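Local structure of Di-haem cytochrome c peroxidase family protein (Burkholderia thailandensis, 6V59) at residues A[325-330]-A[395-400]; A[389-394]-A[446-451]; A[70-75]-A[83-88]; A[305-310]-A[317-322]. The protein probably reduces hydrogen peroxide as a diheme peroxidase of the cytochrome c peroxidase and MauG family, passing electrons through its two c-type hemes. The protein carries 1 engineered substitution. All coordinates share one frame; numbering follows the deposited sequence.

Contact 1. Residues A[325-330]-A[395-400]; sequences DAIAVP and AFMNTR. Engineered in segment 395-400: Met397 (natural residue Tyr). With HEC (heme c), chain D.
Phe396 has CG anti to its backbone N (chi1 172°), which carries its ring out from the helix onto residues 327-330. Ile327 places CG1 between its own N and carbonyl carbon (chi1 68°), and CD1 at the end of that branch reaches Met397 SD at 3.7 Å. The edge of the Phe396 ring meets two carbonyl oxygens. Ile327 O lies in the ring plane, 3.6 Å from Phe396 CZ, and Ala328 O sits at the edge as well. Val329 CG1 touches Phe396 CE2 at 3.8 Å, the two side chains crossing near a right angle. Pro330 CD packs 3.6 Å from Phe396 CE1. CB of Arg400 covers part of one ring face, and Trp407 meets the ring edge-to-face. The contact belongs to the cytochrome c-like domain that holds the second heme. It forms part of the heme wall on the side away from the axial ligand His305. Ile327 CD1 lies 3.6 Å from CBD of a heme propionate arm. Met397 is engineered; the natural residue is Tyr. Its chain is bent at chi2 and chi3 and lies over the porphyrin, with Met397 CE 3.7 Å from heme C1C. Met397 SD stays 4.1 Å from HEC FE, too long for an iron-sulfur bond. Further out, Arg400 NH1 donates to Ile327 O (3.0 Å, 150°). The donor approaches from above the carbonyl plane. Arg400 NH2 donates to Asn426 O in another loop.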
# COMPACT_ATOMS: atom_id res chain seq x y z
N ASP A 325 -0.80 -11.89 0.12
CA ASP A 325 -0.45 -13.05 0.93
C ASP A 325 -0.77 -12.74 2.38
O ASP A 325 -1.14 -11.62 2.74
CB ASP A 325 1.01 -13.47 0.75
CG ASP A 325 1.16 -14.99 0.72
OD1 ASP A 325 0.46 -15.67 1.50
OD2 ASP A 325 1.92 -15.53 -0.13
N ALA A 326 -0.63 -13.77 3.21
CA ALA A 326 -1.04 -13.74 4.61
C ALA A 326 0.19 -14.07 5.45
O ALA A 326 0.54 -15.25 5.62
CB ALA A 326 -2.17 -14.73 4.87
N ILE A 327 0.84 -13.05 5.99
CA ILE A 327 2.04 -13.26 6.79
C ILE A 327 1.78 -13.12 8.29
O ILE A 327 2.67 -13.44 9.09
CB ILE A 327 3.20 -12.34 6.35
CG1 ILE A 327 2.91 -10.88 6.67
CG2 ILE A 327 3.49 -12.52 4.84
CD1 ILE A 327 4.10 -9.97 6.38
N ALA A 328 0.59 -12.65 8.69
CA ALA A 328 0.10 -12.71 10.07
C ALA A 328 0.91 -11.84 11.03
O ALA A 328 1.36 -12.31 12.08
CB ALA A 328 0.07 -14.16 10.57
N VAL A 329 1.07 -10.57 10.70
CA VAL A 329 1.85 -9.71 11.59
C VAL A 329 1.12 -9.57 12.92
O VAL A 329 -0.11 -9.77 12.99
CB VAL A 329 2.15 -8.33 10.97
CG1 VAL A 329 2.84 -8.48 9.61
CG2 VAL A 329 0.90 -7.47 10.86
N PRO A 330 1.83 -9.24 13.99
CA PRO A 330 1.19 -9.23 15.31
C PRO A 330 0.08 -8.19 15.42
O PRO A 330 0.11 -7.13 14.79
CB PRO A 330 2.35 -8.89 16.27
CG PRO A 330 3.58 -9.30 15.51
CD PRO A 330 3.28 -8.97 14.07
N ALA A 395 13.10 -8.27 10.60
CA ALA A 395 13.34 -9.34 11.57
C ALA A 395 12.13 -10.24 11.72
O ALA A 395 12.27 -11.46 11.91
CB ALA A 395 13.71 -8.74 12.93
N PHE A 396 10.93 -9.67 11.64
CA PHE A 396 9.72 -10.47 11.72
C PHE A 396 9.63 -11.46 10.56
O PHE A 396 9.28 -12.63 10.76
CB PHE A 396 8.49 -9.57 11.74
CG PHE A 396 7.19 -10.32 11.64
CD1 PHE A 396 6.59 -10.85 12.76
CD2 PHE A 396 6.59 -10.51 10.40
CE1 PHE A 396 5.41 -11.56 12.66
CE2 PHE A 396 5.40 -11.21 10.30
CZ PHE A 396 4.81 -11.74 11.42
N MET A 397 9.95 -11.03 9.34
CA MET A 397 9.93 -11.97 8.23
C MET A 397 10.83 -13.16 8.52
O MET A 397 10.50 -14.31 8.18
CB MET A 397 10.37 -11.28 6.94
CG MET A 397 9.59 -10.03 6.54
SD MET A 397 7.80 -10.24 6.39
CE MET A 397 7.70 -11.74 5.43
N ASN A 398 11.96 -12.91 9.17
CA ASN A 398 12.98 -13.94 9.38
C ASN A 398 12.63 -14.90 10.52
O ASN A 398 12.93 -16.10 10.42
CB ASN A 398 14.33 -13.27 9.67
CG ASN A 398 15.48 -14.25 9.75
OD1 ASN A 398 15.58 -15.18 8.94
ND2 ASN A 398 16.36 -14.04 10.71
N THR A 399 12.01 -14.43 11.60
CA THR A 399 11.83 -15.28 12.77
C THR A 399 10.39 -15.39 13.26
O THR A 399 10.17 -15.91 14.36
CB THR A 399 12.73 -14.80 13.93
OG1 THR A 399 12.35 -13.49 14.38
CG2 THR A 399 14.19 -14.79 13.46
N ARG A 400 9.39 -14.95 12.48
CA ARG A 400 8.01 -15.27 12.84
C ARG A 400 7.83 -16.76 13.06
O ARG A 400 7.16 -17.18 14.02
CB ARG A 400 7.04 -14.80 11.75
CG ARG A 400 5.57 -14.96 12.15
CD ARG A 400 4.67 -15.16 10.96
NE ARG A 400 4.72 -16.54 10.48
CZ ARG A 400 4.35 -16.93 9.27
NH1 ARG A 400 3.90 -16.05 8.39
NH2 ARG A 400 4.43 -18.21 8.94
FE HEC D . 7.28 -8.43 2.77
CHA HEC D . 5.09 -6.24 4.20
CHB HEC D . 9.91 -6.57 3.94
CHC HEC D . 9.44 -11.04 2.14
CHD HEC D . 4.68 -10.34 1.61
NA HEC D . 7.46 -6.73 3.87
C1A HEC D . 6.42 -5.90 4.22
C2A HEC D . 6.98 -4.75 4.90
C3A HEC D . 8.31 -4.84 4.81
C4A HEC D . 8.63 -6.08 4.15
CMA HEC D . 9.36 -3.83 5.29
CAA HEC D . 6.16 -3.54 5.40
CBA HEC D . 6.17 -2.41 4.37
CGA HEC D . 5.25 -1.27 4.75
O1A HEC D . 4.99 -0.41 3.86
O2A HEC D . 4.59 -1.32 5.81
NB HEC D . 9.29 -8.76 3.02
C1B HEC D . 10.21 -7.80 3.41
C2B HEC D . 11.53 -8.38 3.32
C3B HEC D . 11.40 -9.63 2.86
C4B HEC D . 10.00 -9.86 2.58
CMB HEC D . 12.84 -7.60 3.53
CAB HEC D . 12.55 -10.63 2.59
CBB HEC D . 13.29 -10.95 3.90
NC HEC D . 7.10 -10.32 2.01
C1C HEC D . 8.11 -11.24 1.83
C2C HEC D . 7.58 -12.32 1.03
C3C HEC D . 6.27 -12.13 0.87
C4C HEC D . 5.95 -10.84 1.45
CMC HEC D . 8.40 -13.54 0.59
CAC HEC D . 5.30 -12.91 -0.04
CBC HEC D . 5.06 -14.32 0.53
ND HEC D . 5.22 -8.32 2.89
C1D HEC D . 4.34 -9.27 2.39
C2D HEC D . 2.98 -8.82 2.63
C3D HEC D . 3.12 -7.57 3.48
C4D HEC D . 4.54 -7.34 3.60
CMD HEC D . 1.66 -9.56 2.29
CAD HEC D . 1.99 -6.77 4.14
CBD HEC D . 1.68 -7.39 5.50
CGD HEC D . 0.87 -6.45 6.35
O1D HEC D . 0.36 -6.90 7.42
O2D HEC D . 0.67 -5.28 5.94

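Contact 2. Residues A[389-394]-A[446-451]; sequences TLRDAV and DVDDLV. With HEC (heme c), chain D.
Arg391 NE donates to Asp448 OD1 at 2.8 Å in a nearly straight bond (173°). This salt bridge joins helix 390-399 to helix 444-455 in the cytochrome c-like domain. The carboxylate oxygen lies in the guanidinium plane, but the two flat groups are turned 67° apart. Arg391 NH1 adds a weak bond to the same oxygen at 3.4 Å. NH1 also forms a salt bridge with Asp444, one turn earlier on the partner helix. The Arg391 chain is extended from CG to NE, so it runs across Val447. Val447 CG1 sits over the centre of the guanidinium, 3.6 Å from Arg391 CZ. The helix segments cross at 123°, with their axes 9.6 Å apart at closest approach. Val394 packs between Val447, Leu450 and Val451. Its CG1 meets Val447 CG1 at 3.9 Å and also touches Leu450 CD1. Its CG2 faces Val451 CG2. Val451 CG2 lies 3.8 Å from Arg391 CA, against the backbone of helix 390-399. Thr389 is its N-cap, with OG1 accepting from Asp392 N. The heme lies alongside: Leu450 CD1 approaches heme CBB at 4.0 Å, and Leu390 CD1 touches the methyl carbon CMA of the heme at 3.6 Å.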
# COMPACT_ATOMS: atom_id res chain seq x y z
N THR A 389 9.86 0.28 13.77
CA THR A 389 11.17 0.34 13.12
C THR A 389 11.16 -0.59 11.91
O THR A 389 10.55 -1.66 11.94
CB THR A 389 12.33 -0.09 14.04
OG1 THR A 389 12.29 -1.51 14.24
CG2 THR A 389 12.26 0.63 15.37
N LEU A 390 11.86 -0.16 10.86
CA LEU A 390 11.99 -0.99 9.67
C LEU A 390 12.68 -2.32 9.99
O LEU A 390 12.31 -3.36 9.45
CB LEU A 390 12.77 -0.23 8.60
CG LEU A 390 13.08 -1.00 7.31
CD1 LEU A 390 11.80 -1.51 6.66
CD2 LEU A 390 13.85 -0.14 6.34
N ARG A 391 13.68 -2.29 10.87
CA ARG A 391 14.39 -3.53 11.18
C ARG A 391 13.45 -4.55 11.82
O ARG A 391 13.58 -5.76 11.56
CB ARG A 391 15.57 -3.26 12.11
CG ARG A 391 16.46 -4.47 12.24
CD ARG A 391 17.57 -4.31 13.27
NE ARG A 391 18.50 -5.43 13.14
CZ ARG A 391 18.26 -6.65 13.59
NH1 ARG A 391 19.16 -7.60 13.40
NH2 ARG A 391 17.14 -6.93 14.24
N ASP A 392 12.51 -4.11 12.65
CA ASP A 392 11.58 -5.07 13.24
C ASP A 392 10.73 -5.75 12.17
O ASP A 392 10.43 -6.94 12.27
CB ASP A 392 10.69 -4.37 14.28
CG ASP A 392 11.29 -4.39 15.68
OD1 ASP A 392 12.31 -5.08 15.89
OD2 ASP A 392 10.74 -3.71 16.57
N ALA A 393 10.33 -5.01 11.13
CA ALA A 393 9.56 -5.62 10.05
C ALA A 393 10.38 -6.69 9.34
O ALA A 393 9.87 -7.77 9.03
CB ALA A 393 9.10 -4.56 9.06
N VAL A 394 11.65 -6.40 9.06
CA VAL A 394 12.52 -7.38 8.41
C VAL A 394 12.79 -8.55 9.34
O VAL A 394 12.74 -9.72 8.92
CB VAL A 394 13.82 -6.70 7.96
CG1 VAL A 394 14.73 -7.70 7.27
CG2 VAL A 394 13.53 -5.52 7.05
N ASP A 446 22.65 -10.43 8.55
CA ASP A 446 21.89 -10.45 7.30
C ASP A 446 20.75 -9.44 7.35
O ASP A 446 20.50 -8.71 6.37
CB ASP A 446 21.33 -11.84 7.03
CG ASP A 446 22.41 -12.88 6.71
OD1 ASP A 446 23.52 -12.51 6.28
OD2 ASP A 446 22.11 -14.08 6.89
N VAL A 447 20.03 -9.39 8.47
CA VAL A 447 18.91 -8.47 8.61
C VAL A 447 19.39 -7.03 8.52
O VAL A 447 18.76 -6.20 7.84
CB VAL A 447 18.17 -8.75 9.94
CG1 VAL A 447 17.20 -7.62 10.28
CG2 VAL A 447 17.42 -10.09 9.84
N ASP A 448 20.49 -6.70 9.19
CA ASP A 448 21.07 -5.37 9.06
C ASP A 448 21.39 -5.05 7.60
O ASP A 448 21.16 -3.93 7.13
CB ASP A 448 22.34 -5.25 9.90
CG ASP A 448 22.08 -5.35 11.38
OD1 ASP A 448 20.91 -5.19 11.80
OD2 ASP A 448 23.05 -5.60 12.13
N ASP A 449 21.94 -6.02 6.87
CA ASP A 449 22.30 -5.77 5.47
C ASP A 449 21.05 -5.55 4.62
O ASP A 449 21.05 -4.71 3.71
CB ASP A 449 23.11 -6.93 4.92
CG ASP A 449 24.48 -7.07 5.59
OD1 ASP A 449 24.87 -6.15 6.35
OD2 ASP A 449 25.14 -8.11 5.36
N LEU A 450 19.98 -6.31 4.88
CA LEU A 450 18.72 -6.06 4.19
C LEU A 450 18.21 -4.65 4.45
O LEU A 450 17.77 -3.96 3.53
CB LEU A 450 17.68 -7.09 4.61
CG LEU A 450 17.78 -8.45 3.92
CD1 LEU A 450 16.91 -9.46 4.62
CD2 LEU A 450 17.36 -8.31 2.46
N VAL A 451 18.26 -4.20 5.71
CA VAL A 451 17.85 -2.83 6.02
C VAL A 451 18.70 -1.83 5.23
O VAL A 451 18.17 -0.87 4.66
CB VAL A 451 17.93 -2.58 7.53
CG1 VAL A 451 17.74 -1.10 7.84
CG2 VAL A 451 16.89 -3.43 8.26
FE HEC D . 7.28 -8.43 2.77
CHA HEC D . 5.09 -6.24 4.20
CHB HEC D . 9.91 -6.57 3.94
CHC HEC D . 9.44 -11.04 2.14
CHD HEC D . 4.68 -10.34 1.61
NA HEC D . 7.46 -6.73 3.87
C1A HEC D . 6.42 -5.90 4.22
C2A HEC D . 6.98 -4.75 4.90
C3A HEC D . 8.31 -4.84 4.81
C4A HEC D . 8.63 -6.08 4.15
CMA HEC D . 9.36 -3.83 5.29
CAA HEC D . 6.16 -3.54 5.40
CBA HEC D . 6.17 -2.41 4.37
CGA HEC D . 5.25 -1.27 4.75
O1A HEC D . 4.99 -0.41 3.86
O2A HEC D . 4.59 -1.32 5.81
NB HEC D . 9.29 -8.76 3.02
C1B HEC D . 10.21 -7.80 3.41
C2B HEC D . 11.53 -8.38 3.32
C3B HEC D . 11.40 -9.63 2.86
C4B HEC D . 10.00 -9.86 2.58
CMB HEC D . 12.84 -7.60 3.53
CAB HEC D . 12.55 -10.63 2.59
CBB HEC D . 13.29 -10.95 3.90
NC HEC D . 7.10 -10.32 2.01
C1C HEC D . 8.11 -11.24 1.83
C2C HEC D . 7.58 -12.32 1.03
C3C HEC D . 6.27 -12.13 0.87
C4C HEC D . 5.95 -10.84 1.45
CMC HEC D . 8.40 -13.54 0.59
CAC HEC D . 5.30 -12.91 -0.04
CBC HEC D . 5.06 -14.32 0.53
ND HEC D . 5.22 -8.32 2.89
C1D HEC D . 4.34 -9.27 2.39
C2D HEC D . 2.98 -8.82 2.63
C3D HEC D . 3.12 -7.57 3.48
C4D HEC D . 4.54 -7.34 3.60
CMD HEC D . 1.66 -9.56 2.29
CAD HEC D . 1.99 -6.77 4.14
CBD HEC D . 1.68 -7.39 5.50
CGD HEC D . 0.87 -6.45 6.35
O1D HEC D . 0.36 -6.90 7.42
O2D HEC D . 0.67 -5.28 5.94

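Contact 3. Residues A[70-75]-A[83-88]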
# COMPACT_ATOMS: atom_id res chain seq x y z
N PRO A 70 -4.52 -4.41 -23.98
CA PRO A 70 -5.55 -5.33 -23.50
C PRO A 70 -4.96 -6.69 -23.16
O PRO A 70 -4.03 -7.16 -23.82
CB PRO A 70 -6.53 -5.42 -24.68
CG PRO A 70 -6.32 -4.13 -25.44
CD PRO A 70 -4.85 -3.84 -25.31
N GLU A 71 -5.49 -7.31 -22.11
CA GLU A 71 -5.05 -8.62 -21.66
C GLU A 71 -6.09 -9.66 -22.04
O GLU A 71 -7.30 -9.41 -21.95
CB GLU A 71 -4.85 -8.67 -20.14
CG GLU A 71 -3.66 -7.87 -19.61
CD GLU A 71 -2.32 -8.44 -20.05
OE1 GLU A 71 -2.27 -9.64 -20.40
OE2 GLU A 71 -1.32 -7.69 -20.05
N ARG A 72 -5.62 -10.84 -22.46
CA ARG A 72 -6.52 -11.94 -22.79
C ARG A 72 -7.19 -12.44 -21.51
O ARG A 72 -6.52 -12.81 -20.55
CB ARG A 72 -5.72 -13.05 -23.46
CG ARG A 72 -6.53 -14.23 -23.93
CD ARG A 72 -5.62 -15.36 -24.45
NE ARG A 72 -6.00 -16.65 -23.87
CZ ARG A 72 -5.14 -17.60 -23.50
NH1 ARG A 72 -3.83 -17.43 -23.64
NH2 ARG A 72 -5.61 -18.73 -22.98
N VAL A 73 -8.53 -12.45 -21.51
CA VAL A 73 -9.32 -12.96 -20.39
C VAL A 73 -9.61 -14.44 -20.63
O VAL A 73 -10.12 -14.82 -21.68
CB VAL A 73 -10.63 -12.17 -20.24
CG1 VAL A 73 -11.53 -12.79 -19.18
CG2 VAL A 73 -10.35 -10.70 -19.90
N VAL A 74 -9.29 -15.27 -19.64
CA VAL A 74 -9.56 -16.71 -19.76
C VAL A 74 -10.72 -17.17 -18.89
O VAL A 74 -11.21 -18.29 -19.11
CB VAL A 74 -8.29 -17.54 -19.45
CG1 VAL A 74 -7.18 -17.18 -20.42
CG2 VAL A 74 -7.83 -17.34 -18.02
N ASP A 75 -11.20 -16.35 -17.96
CA ASP A 75 -12.32 -16.71 -17.09
C ASP A 75 -12.72 -15.46 -16.32
O ASP A 75 -12.00 -14.46 -16.31
CB ASP A 75 -11.95 -17.85 -16.14
CG ASP A 75 -13.16 -18.51 -15.51
OD1 ASP A 75 -14.30 -18.25 -15.95
OD2 ASP A 75 -12.97 -19.31 -14.56
N GLN A 83 -9.91 -13.15 -14.89
CA GLN A 83 -8.69 -13.93 -14.84
C GLN A 83 -7.99 -13.78 -16.19
O GLN A 83 -8.60 -14.04 -17.22
CB GLN A 83 -8.96 -15.41 -14.57
CG GLN A 83 -7.69 -16.23 -14.55
CD GLN A 83 -7.93 -17.70 -14.25
OE1 GLN A 83 -9.00 -18.08 -13.79
NE2 GLN A 83 -6.92 -18.52 -14.51
N VAL A 84 -6.72 -13.36 -16.17
CA VAL A 84 -5.99 -13.08 -17.40
C VAL A 84 -4.97 -14.18 -17.65
O VAL A 84 -4.57 -14.93 -16.75
CB VAL A 84 -5.30 -11.70 -17.38
CG1 VAL A 84 -6.33 -10.59 -17.32
CG2 VAL A 84 -4.31 -11.61 -16.24
N ALA A 85 -4.52 -14.26 -18.90
CA ALA A 85 -3.64 -15.33 -19.34
C ALA A 85 -2.17 -15.06 -19.04
O ALA A 85 -1.39 -16.01 -18.96
CB ALA A 85 -3.81 -15.56 -20.84
N SER A 86 -1.78 -13.79 -18.90
CA SER A 86 -0.39 -13.43 -18.72
C SER A 86 -0.26 -12.38 -17.63
O SER A 86 -1.22 -11.66 -17.32
CB SER A 86 0.22 -12.88 -20.03
OG SER A 86 -0.04 -13.75 -21.11
N LYS A 87 0.93 -12.31 -17.04
CA LYS A 87 1.20 -11.29 -16.04
C LYS A 87 1.01 -9.90 -16.62
O LYS A 87 1.46 -9.61 -17.74
CB LYS A 87 2.63 -11.42 -15.51
CG LYS A 87 2.88 -12.59 -14.57
CD LYS A 87 4.19 -12.40 -13.80
CE LYS A 87 4.75 -13.73 -13.32
NZ LYS A 87 5.95 -13.57 -12.44
N VAL A 88 0.33 -9.03 -15.87
CA VAL A 88 0.30 -7.62 -16.19
C VAL A 88 1.71 -7.06 -16.03
O VAL A 88 2.38 -7.31 -15.01
CB VAL A 88 -0.70 -6.87 -15.30
CG1 VAL A 88 -0.41 -5.38 -15.30
CG2 VAL A 88 -2.12 -7.14 -15.76
O HOH W 1 -10.75 -20.05 -13.42
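Gln83 faces two residues, Val74 and Asp75, which makes a classic beta bulge in the hairpin of strands 71-77 and 81-84. Gln83 N donates to Asp75 O at 2.8 Å. Gln83 O accepts from Val74 N, also at 2.8 Å. The Gln83 chain is extended, with CG anti to the backbone N (chi1 178°), and it slants across Val74, where CG of Gln83 lies 3.6 Å from CG2 of Val74. At its end, OE1 accepts from a water that also donates to Asp75 OD2. Val84 follows as a non-hydrogen-bonded pair with Val73, and their side chains share one face of the sheet. Val84 CG1 packs on Glu71 CB at 3.7 Å, and Val84 CA makes a CH...O contact with Arg72 O. Strands 61-62 and 173-175 flank the hairpin; the backbone of Val84 bonds to Phe174. Ala85 N closes the pairing, donating to Arg72 O at 3.0 Å. Ala85 CB lies over one face of the Arg72 guanidinium, toward its rim and 3.4 Å from Arg72 NH1. It also touches Val74 CG1. Ser86 N is a buried polar atom with no partner in the model. The chain then turns past the Glu71 carboxylate, which stays near Ser86 and the backbone of Lys87 without bonding to either. Val88 ends the contact, its CG2 4.2 Å from Glu71 CG.

Contact 4. Residues A[305-310]-A[317-322]; sequences HTLSDT and SLFTDF. With HEC (heme c), chain D.
The two irregular segments run antiparallel, with the CA atoms of His305 and Thr320 3.8 Å apart and a weak bond from Phe319 N to Thr306 O. His305 ND1 donates to Phe319 O at 3.0 Å (144°). That oxygen lies in the imidazole plane, so the bond restrains the rotation of the ring. The other ring nitrogen, His305 NE2, binds the heme iron at 2.3 Å. Phe319 therefore acts as a second-shell residue through its backbone. Its side chain packs on Leu307. Leu307 CB lies over one ring face toward the rim, and Leu307 CD1 is 3.8 Å from Phe319 CE1. Ser317 OG accepts from Ser308 N at 3.1 Å in a fairly straight bond (167°). OG also bonds to a water that donates to Ser308 O. Tyr272 meets the Phe319 ring edge-to-face, and its OH bonds to Ser317 OG. Thr306 OG1 comes within 3.4 Å of Asp321 CB, their side chains crossing at about a right angle. Thr320 OG1 accepts from Phe322 N at 2.9 Å, an ST turn, and also bonds to Thr369 O. The His305 end of the contact is the proximal side of a c-type heme site: His305 completes the CXXCH motif whose Cys301 and Cys304 are bonded to the heme, and a backbone carbonyl orients the ligand.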
# COMPACT_ATOMS: atom_id res chain seq x y z
N HIS A 305 8.13 -9.14 -3.43
CA HIS A 305 8.52 -7.76 -3.70
C HIS A 305 9.40 -7.73 -4.95
O HIS A 305 10.63 -7.65 -4.88
CB HIS A 305 9.24 -7.16 -2.49
CG HIS A 305 8.43 -7.15 -1.24
ND1 HIS A 305 7.47 -6.19 -0.96
CD2 HIS A 305 8.46 -7.97 -0.16
CE1 HIS A 305 6.94 -6.42 0.22
NE2 HIS A 305 7.52 -7.50 0.73
N THR A 306 8.74 -7.76 -6.10
CA THR A 306 9.39 -7.92 -7.39
C THR A 306 10.43 -6.84 -7.68
O THR A 306 10.16 -5.65 -7.53
CB THR A 306 8.33 -7.88 -8.49
OG1 THR A 306 7.38 -8.92 -8.26
CG2 THR A 306 8.96 -8.06 -9.87
N LEU A 307 11.59 -7.26 -8.19
CA LEU A 307 12.54 -6.32 -8.75
C LEU A 307 13.23 -6.95 -9.95
O LEU A 307 13.20 -8.16 -10.16
CB LEU A 307 13.59 -5.87 -7.73
CG LEU A 307 14.76 -6.79 -7.42
CD1 LEU A 307 15.72 -6.09 -6.44
CD2 LEU A 307 14.29 -8.13 -6.86
N SER A 308 13.85 -6.09 -10.76
CA SER A 308 14.71 -6.50 -11.87
C SER A 308 16.00 -5.69 -11.73
O SER A 308 16.10 -4.59 -12.28
CB SER A 308 14.05 -6.28 -13.22
OG SER A 308 14.95 -6.63 -14.27
N ASP A 309 16.97 -6.21 -10.97
CA ASP A 309 18.21 -5.49 -10.77
C ASP A 309 19.15 -5.57 -11.98
O ASP A 309 20.17 -4.87 -11.98
CB ASP A 309 18.93 -5.99 -9.51
CG ASP A 309 19.29 -7.47 -9.57
OD1 ASP A 309 18.46 -8.27 -10.04
OD2 ASP A 309 20.41 -7.82 -9.12
N THR A 310 18.82 -6.38 -12.99
CA THR A 310 19.58 -6.41 -14.24
C THR A 310 18.92 -5.60 -15.36
O THR A 310 19.57 -5.35 -16.38
CB THR A 310 19.78 -7.85 -14.75
OG1 THR A 310 18.54 -8.38 -15.22
CG2 THR A 310 20.34 -8.73 -13.64
N SER A 317 11.32 -2.24 -11.37
CA SER A 317 11.53 -2.55 -9.96
C SER A 317 10.55 -1.75 -9.11
O SER A 317 10.87 -0.67 -8.61
CB SER A 317 12.98 -2.24 -9.54
OG SER A 317 13.90 -3.08 -10.21
N LEU A 318 9.34 -2.28 -8.92
CA LEU A 318 8.35 -1.64 -8.07
C LEU A 318 8.28 -2.28 -6.69
O LEU A 318 7.58 -1.76 -5.81
CB LEU A 318 6.97 -1.68 -8.75
CG LEU A 318 6.90 -0.93 -10.09
CD1 LEU A 318 5.54 -1.13 -10.75
CD2 LEU A 318 7.18 0.54 -9.91
N PHE A 319 9.02 -3.36 -6.49
CA PHE A 319 9.16 -4.02 -5.18
C PHE A 319 7.82 -4.52 -4.66
O PHE A 319 7.58 -4.58 -3.45
CB PHE A 319 9.87 -3.10 -4.19
CG PHE A 319 11.30 -2.87 -4.57
CD1 PHE A 319 12.28 -3.72 -4.12
CD2 PHE A 319 11.64 -1.85 -5.44
CE1 PHE A 319 13.60 -3.54 -4.50
CE2 PHE A 319 12.96 -1.66 -5.82
CZ PHE A 319 13.94 -2.51 -5.35
N THR A 320 6.96 -4.91 -5.60
CA THR A 320 5.76 -5.68 -5.33
C THR A 320 5.24 -6.21 -6.66
O THR A 320 5.41 -5.57 -7.70
CB THR A 320 4.66 -4.86 -4.64
OG1 THR A 320 3.50 -5.70 -4.50
CG2 THR A 320 4.31 -3.60 -5.43
N ASP A 321 4.60 -7.38 -6.61
CA ASP A 321 3.85 -7.88 -7.75
C ASP A 321 2.37 -7.53 -7.67
O ASP A 321 1.59 -7.97 -8.52
CB ASP A 321 4.03 -9.40 -7.89
CG ASP A 321 3.49 -10.21 -6.72
OD1 ASP A 321 2.94 -9.62 -5.77
OD2 ASP A 321 3.62 -11.46 -6.76
N PHE A 322 1.98 -6.71 -6.69
CA PHE A 322 0.60 -6.31 -6.43
C PHE A 322 -0.28 -7.51 -6.14
O PHE A 322 -1.51 -7.42 -6.25
CB PHE A 322 0.05 -5.47 -7.59
CG PHE A 322 0.90 -4.27 -7.89
CD1 PHE A 322 0.80 -3.14 -7.09
CD2 PHE A 322 1.82 -4.28 -8.93
CE1 PHE A 322 1.60 -2.04 -7.34
CE2 PHE A 322 2.61 -3.18 -9.17
CZ PHE A 322 2.50 -2.06 -8.37
FE HEC D . 7.28 -8.43 2.77
CHA HEC D . 5.09 -6.24 4.20
CHB HEC D . 9.91 -6.57 3.94
CHC HEC D . 9.44 -11.04 2.14
CHD HEC D . 4.68 -10.34 1.61
NA HEC D . 7.46 -6.73 3.87
C1A HEC D . 6.42 -5.90 4.22
C2A HEC D . 6.98 -4.75 4.90
C3A HEC D . 8.31 -4.84 4.81
C4A HEC D . 8.63 -6.08 4.15
CMA HEC D . 9.36 -3.83 5.29
CAA HEC D . 6.16 -3.54 5.40
CBA HEC D . 6.17 -2.41 4.37
CGA HEC D . 5.25 -1.27 4.75
O1A HEC D . 4.99 -0.41 3.86
O2A HEC D . 4.59 -1.32 5.81
NB HEC D . 9.29 -8.76 3.02
C1B HEC D . 10.21 -7.80 3.41
C2B HEC D . 11.53 -8.38 3.32
C3B HEC D . 11.40 -9.63 2.86
C4B HEC D . 10.00 -9.86 2.58
CMB HEC D . 12.84 -7.60 3.53
CAB HEC D . 12.55 -10.63 2.59
CBB HEC D . 13.29 -10.95 3.90
NC HEC D . 7.10 -10.32 2.01
C1C HEC D . 8.11 -11.24 1.83
C2C HEC D . 7.58 -12.32 1.03
C3C HEC D . 6.27 -12.13 0.87
C4C HEC D . 5.95 -10.84 1.45
CMC HEC D . 8.40 -13.54 0.59
CAC HEC D . 5.30 -12.91 -0.04
CBC HEC D . 5.06 -14.32 0.53
ND HEC D . 5.22 -8.32 2.89
C1D HEC D . 4.34 -9.27 2.39
C2D HEC D . 2.98 -8.82 2.63
C3D HEC D . 3.12 -7.57 3.48
C4D HEC D . 4.54 -7.34 3.60
CMD HEC D . 1.66 -9.56 2.29
CAD HEC D . 1.99 -6.77 4.14
CBD HEC D . 1.68 -7.39 5.50
CGD HEC D . 0.87 -6.45 6.35
O1D HEC D . 0.36 -6.90 7.42
O2D HEC D . 0.67 -5.28 5.94
O HOH W 2 14.67 -2.13 -12.56

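From the N terminus, contact 3 comes first and closes the short hairpin of strands 71-77 and 81-84 in the mixed sheet. It is separate from the others, its nearest atoms about 6 Å from those of contact 4. Contact 4 closes a short loop in the second-heme domain, beginning at the histidine of the heme attachment motif. Contact 1 opens three residues later and closes a long excursion of the chain, which includes helix 348-354, onto helix 390-399. Contact 2 starts on that same helix before contact 1 has closed and ends on helix 444-455, so the two cross. Contacts 1, 2 and 4 touch the same heme c; contacts 1 and 4 approach it from opposite faces.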